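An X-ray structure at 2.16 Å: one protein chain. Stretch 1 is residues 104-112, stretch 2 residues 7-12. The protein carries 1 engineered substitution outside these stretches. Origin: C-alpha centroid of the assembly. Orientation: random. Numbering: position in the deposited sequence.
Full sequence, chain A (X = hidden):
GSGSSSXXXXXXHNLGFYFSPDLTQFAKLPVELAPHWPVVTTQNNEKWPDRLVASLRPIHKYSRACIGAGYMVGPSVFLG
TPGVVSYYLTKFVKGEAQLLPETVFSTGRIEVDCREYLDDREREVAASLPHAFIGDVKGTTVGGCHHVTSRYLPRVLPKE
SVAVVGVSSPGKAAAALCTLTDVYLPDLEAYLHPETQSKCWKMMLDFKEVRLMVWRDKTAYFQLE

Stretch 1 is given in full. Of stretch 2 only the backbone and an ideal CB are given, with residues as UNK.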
ATOM      1  N   VAL A 104     -16.211   3.506   3.892  1.00 24.72           N
ATOM      2  CA  VAL A 104     -16.345   2.646   5.065  1.00 24.88           C
ATOM      3  C   VAL A 104     -16.480   3.545   6.294  1.00 22.13           C
ATOM      4  O   VAL A 104     -16.154   4.742   6.248  1.00 20.06           O
ATOM      5  CB  VAL A 104     -15.206   1.592   5.206  1.00 26.81           C
ATOM      6  CG1 VAL A 104     -15.081   0.779   3.926  1.00 28.49           C
ATOM      7  CG2 VAL A 104     -13.863   2.205   5.541  1.00 27.59           C
ATOM      8  N   PHE A 105     -16.971   2.961   7.384  1.00 20.54           N
ATOM      9  CA  PHE A 105     -17.283   3.719   8.591  1.00 19.82           C
ATOM     10  C   PHE A 105     -16.556   3.183   9.808  1.00 19.00           C
ATOM     11  O   PHE A 105     -16.395   1.979   9.965  1.00 19.64           O
ATOM     12  CB  PHE A 105     -18.797   3.728   8.823  1.00 19.83           C
ATOM     13  CG  PHE A 105     -19.541   4.609   7.859  1.00 20.05           C
ATOM     14  CD1 PHE A 105     -19.592   5.977   8.063  1.00 20.00           C
ATOM     15  CD2 PHE A 105     -20.166   4.075   6.741  1.00 20.08           C
ATOM     16  CE1 PHE A 105     -20.257   6.801   7.170  1.00 20.62           C
ATOM     17  CE2 PHE A 105     -20.830   4.894   5.844  1.00 20.04           C
ATOM     18  CZ  PHE A 105     -20.881   6.256   6.059  1.00 20.36           C
ATOM     19  N   SER A 106     -16.113   4.086  10.669  1.00 18.41           N
ATOM     20  CA  SER A 106     -15.654   3.722  12.003  1.00 17.97           C
ATOM     21  C   SER A 106     -16.846   3.217  12.803  1.00 17.81           C
ATOM     22  O   SER A 106     -17.975   3.667  12.607  1.00 17.93           O
ATOM     23  CB  SER A 106     -15.037   4.923  12.712  1.00 17.88           C
ATOM     24  OG  SER A 106     -13.825   5.297  12.095  1.00 18.40           O
ATOM     25  N   THR A 107     -16.580   2.309  13.732  1.00 17.68           N
ATOM     26  CA  THR A 107     -17.636   1.546  14.407  1.00 17.67           C
ATOM     27  C   THR A 107     -18.079   2.097  15.752  1.00 17.76           C
ATOM     28  O   THR A 107     -18.982   1.534  16.372  1.00 18.66           O
ATOM     29  CB  THR A 107     -17.168   0.105  14.618  1.00 17.50           C
ATOM     30  OG1 THR A 107     -15.930   0.117  15.340  1.00 17.29           O
ATOM     31  CG2 THR A 107     -16.978  -0.575  13.283  1.00 17.65           C
ATOM     32  N   GLY A 108     -17.446   3.174  16.217  1.00 17.92           N
ATOM     33  CA  GLY A 108     -17.731   3.739  17.537  1.00 17.31           C
ATOM     34  C   GLY A 108     -16.944   3.119  18.673  1.00 17.30           C
ATOM     35  O   GLY A 108     -17.062   3.567  19.827  1.00 16.39           O
ATOM     36  N   ARG A 109     -16.121   2.116  18.373  1.00 17.34           N
ATOM     37  CA  ARG A 109     -15.386   1.401  19.427  1.00 18.04           C
ATOM     38  C   ARG A 109     -14.344   2.269  20.119  1.00 19.05           C
ATOM     39  O   ARG A 109     -14.161   2.175  21.347  1.00 18.55           O
ATOM     40  CB  ARG A 109     -14.728   0.142  18.875  1.00 17.94           C
ATOM     41  CG  ARG A 109     -15.701  -1.012  18.806  1.00 17.99           C
ATOM     42  CD  ARG A 109     -15.049  -2.250  18.259  1.00 17.67           C
ATOM     43  NE  ARG A 109     -14.847  -2.178  16.822  1.00 17.58           N
ATOM     44  CZ  ARG A 109     -14.411  -3.190  16.075  1.00 17.54           C
ATOM     45  NH1 ARG A 109     -14.154  -4.372  16.640  1.00 17.32           N
ATOM     46  NH2 ARG A 109     -14.253  -3.024  14.765  1.00 16.92           N
ATOM     47  N   ILE A 110     -13.661   3.100  19.338  1.00 19.51           N
ATOM     48  CA  ILE A 110     -12.713   4.057  19.913  1.00 21.13           C
ATOM     49  C   ILE A 110     -13.420   5.005  20.906  1.00 21.50           C
ATOM     50  O   ILE A 110     -12.947   5.192  22.018  1.00 20.54           O
ATOM     51  CB  ILE A 110     -11.945   4.826  18.811  1.00 21.54           C
ATOM     52  CG1 ILE A 110     -10.928   3.891  18.147  1.00 21.85           C
ATOM     53  CG2 ILE A 110     -11.213   6.038  19.378  1.00 22.01           C
ATOM     54  CD1 ILE A 110     -10.490   4.344  16.770  1.00 22.56           C
ATOM     55  N   GLU A 111     -14.572   5.550  20.524  1.00 22.73           N
ATOM     56  CA  GLU A 111     -15.238   6.564  21.346  1.00 23.30           C
ATOM     57  C   GLU A 111     -15.744   5.983  22.664  1.00 24.62           C
ATOM     58  O   GLU A 111     -15.637   6.645  23.691  1.00 25.42           O
ATOM     59  CB  GLU A 111     -16.365   7.275  20.593  1.00 23.31           C
ATOM     60  CG  GLU A 111     -15.889   8.292  19.553  1.00 23.37           C
ATOM     61  CD  GLU A 111     -15.388   7.654  18.260  1.00 24.14           C
ATOM     62  OE1 GLU A 111     -15.452   6.408  18.118  1.00 22.94           O
ATOM     63  OE2 GLU A 111     -14.919   8.408  17.383  1.00 24.42           O
ATOM     64  N   VAL A 112     -16.266   4.757  22.650  1.00 26.24           N
ATOM     65  CA  VAL A 112     -16.704   4.105  23.903  1.00 27.52           C
ATOM     66  C   VAL A 112     -15.619   3.286  24.588  1.00 28.29           C
ATOM     67  O   VAL A 112     -15.851   2.797  25.681  1.00 29.81           O
ATOM     68  CB  VAL A 112     -17.979   3.241  23.734  1.00 27.63           C
ATOM     69  CG1 VAL A 112     -19.072   4.051  23.071  1.00 28.07           C
ATOM     70  CG2 VAL A 112     -17.722   1.966  22.955  1.00 27.90           C
ATOM     71  N   UNK A   7     -24.307  11.048  13.451  1.00 19.68           N
ATOM     72  CA  UNK A   7     -22.938  10.613  13.253  1.00 19.20           C
ATOM     73  C   UNK A   7     -22.036  10.917  14.421  1.00 18.62           C
ATOM     74  O   UNK A   7     -22.286  11.861  15.200  1.00 18.38           O
ATOM     75  CB  UNK A   7     -22.366  11.262  11.991  1.00 19.20           C
ATOM     76  N   UNK A   8     -20.986  10.108  14.527  1.00 18.17           N
ATOM     77  CA  UNK A   8     -19.841  10.443  15.373  1.00 18.23           C
ATOM     78  C   UNK A   8     -19.257  11.762  14.843  1.00 17.63           C
ATOM     79  O   UNK A   8     -19.317  12.007  13.637  1.00 16.49           O
ATOM     80  CB  UNK A   8     -18.796   9.325  15.374  1.00 18.23           C
ATOM     81  N   UNK A   9     -18.714  12.623  15.730  1.00 17.85           N
ATOM     82  CA  UNK A   9     -18.294  13.954  15.240  1.00 17.95           C
ATOM     83  C   UNK A   9     -17.392  13.951  14.002  1.00 17.78           C
ATOM     84  O   UNK A   9     -17.623  14.719  13.070  1.00 17.41           O
ATOM     85  CB  UNK A   9     -17.560  14.688  16.364  1.00 17.95           C
ATOM     86  N   UNK A  10     -16.410  13.056  13.989  1.00 18.25           N
ATOM     87  CA  UNK A  10     -15.449  12.951  12.889  1.00 18.62           C
ATOM     88  C   UNK A  10     -16.051  12.752  11.495  1.00 19.01           C
ATOM     89  O   UNK A  10     -15.490  13.255  10.524  1.00 19.18           O
ATOM     90  CB  UNK A  10     -14.498  11.787  13.177  1.00 18.62           C
ATOM     91  N   UNK A  11     -17.171  12.029  11.395  1.00 18.99           N
ATOM     92  CA  UNK A  11     -17.841  11.796  10.109  1.00 18.59           C
ATOM     93  C   UNK A  11     -18.299  13.127   9.516  1.00 18.48           C
ATOM     94  O   UNK A  11     -18.029  13.419   8.342  1.00 18.15           O
ATOM     95  CB  UNK A  11     -19.031  10.849  10.278  1.00 18.59           C
ATOM     96  N   UNK A  12     -19.008  13.909  10.326  1.00 17.87           N
ATOM     97  CA  UNK A  12     -19.481  15.232   9.902  1.00 17.96           C
ATOM     98  C   UNK A  12     -18.308  16.169   9.620  1.00 18.55           C
ATOM     99  O   UNK A  12     -18.326  16.868   8.614  1.00 18.60           O
ATOM    100  CB  UNK A  12     -20.392  15.841  10.970  1.00 17.96           C
TER

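Position 7 precedes the helical turn, with phi near -69° and psi near 154°, and nothing of stretch 1 lies within 5.5 Å of its ideal CB. Stretch 1 therefore sets no preference, though the phi angle is one that proline accepts. The residue is Pro7, which makes no contact here.

Position 8 has extended angles, -60°/146°, and stands at the N-cap, right before a helix. Its CA-to-CB bond points toward stretch 1, and the ideal CB lies 4.5 Å from Glu111 OE2. Serine or threonine would suit the cap, and aspartate less well beside the carboxylate of Glu111; a longer apolar chain could instead reach the bare backbone at Gly108, where no side chain stands in the way. The residue is Leu8, with chi1 m and chi2 t. Leu8 CD1 comes to 3.8 Å from Gly108 CA and to 3.8 Å from Glu111 OE1, so it packs against the glycine and the carboxylate's flank. The helix begins all the same, with the amide N of position 11 donating to Leu8 O at 3.1 Å.

Position 9 opens the helix at -51°/-44°. Its CB points sideways and finds nothing of stretch 1 within 5.5 Å, so many residues would serve. Proline is at home in a first turn, where its missing amide hydrogen costs little and its ring holds phi near the helical value; the residue is Pro9.

Position 10 is helical and points toward stretch 1, but its ideal CB is still 5.4 Å from Glu111 OE2. That gap, and the negative charge beyond it, favour a long basic chain, lysine or arginine; glutamine could offer a neutral donor. The residue is Lys10. After chi1 p, its remaining torsions are all t, and the extended chain brings Lys10 NZ to 2.9 Å from Glu111 OE2, a hydrogen bond within a salt bridge. The ammonium also donates to a water 2.7 Å from Lys10 NZ; that water accepts from Gly108 N at 3.1 Å and donates to Glu111 OE1 at 2.6 Å, joining the lysine to both the carboxylate and the backbone of Gly108, the N-cap of the helix in stretch 1.

Position 11, helical at -62°/-51°, points toward stretch 1, with its ideal CB 5.2 Å from Phe105 CE1. An aromatic edge calls for an apolar side chain: valine, isoleucine or leucine. The residue is Val11, chi1 t, whose CG2 sits near the ring plane, 4.3 Å from Phe105 CD1.

Position 12 continues the helix out of reach of stretch 1, which imposes no choice. The residue is Ala12, a good helix former.

Stretch 2 (7-12) PLPKVA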
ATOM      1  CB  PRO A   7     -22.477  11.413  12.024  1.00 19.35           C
ATOM      2  CG  PRO A   7     -23.374  12.594  11.983  1.00 19.89           C
ATOM      3  CD  PRO A   7     -24.693  12.088  12.476  1.00 19.83           C
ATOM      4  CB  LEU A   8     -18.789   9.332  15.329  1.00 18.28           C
ATOM      5  CG  LEU A   8     -19.242   7.952  15.849  1.00 18.72           C
ATOM      6  CD1 LEU A   8     -18.207   6.897  15.515  1.00 19.30           C
ATOM      7  CD2 LEU A   8     -19.497   7.991  17.340  1.00 18.69           C
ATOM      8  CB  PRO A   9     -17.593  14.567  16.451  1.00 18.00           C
ATOM      9  CG  PRO A   9     -18.285  13.947  17.624  1.00 17.60           C
ATOM     10  CD  PRO A   9     -18.673  12.552  17.205  1.00 17.67           C
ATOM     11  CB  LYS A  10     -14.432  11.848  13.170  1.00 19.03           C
ATOM     12  CG  LYS A  10     -15.008  10.441  13.281  1.00 19.29           C
ATOM     13  CD  LYS A  10     -14.028   9.520  13.973  1.00 19.25           C
ATOM     14  CE  LYS A  10     -14.657   8.167  14.227  1.00 19.98           C
ATOM     15  NZ  LYS A  10     -13.721   7.287  14.974  1.00 20.63           N
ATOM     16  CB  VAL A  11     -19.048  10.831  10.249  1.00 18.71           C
ATOM     17  CG1 VAL A  11     -19.989  10.918   9.059  1.00 18.70           C
ATOM     18  CG2 VAL A  11     -18.569   9.396  10.416  1.00 19.03           C
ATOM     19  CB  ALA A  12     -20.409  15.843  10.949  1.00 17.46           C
TER
HETATM   20  O   HOH W   1     -15.017   5.142  15.942  1.00 17.83           O
HETATM   21  O   HOH W   2     -15.598  11.155  16.596  1.00 29.38           O
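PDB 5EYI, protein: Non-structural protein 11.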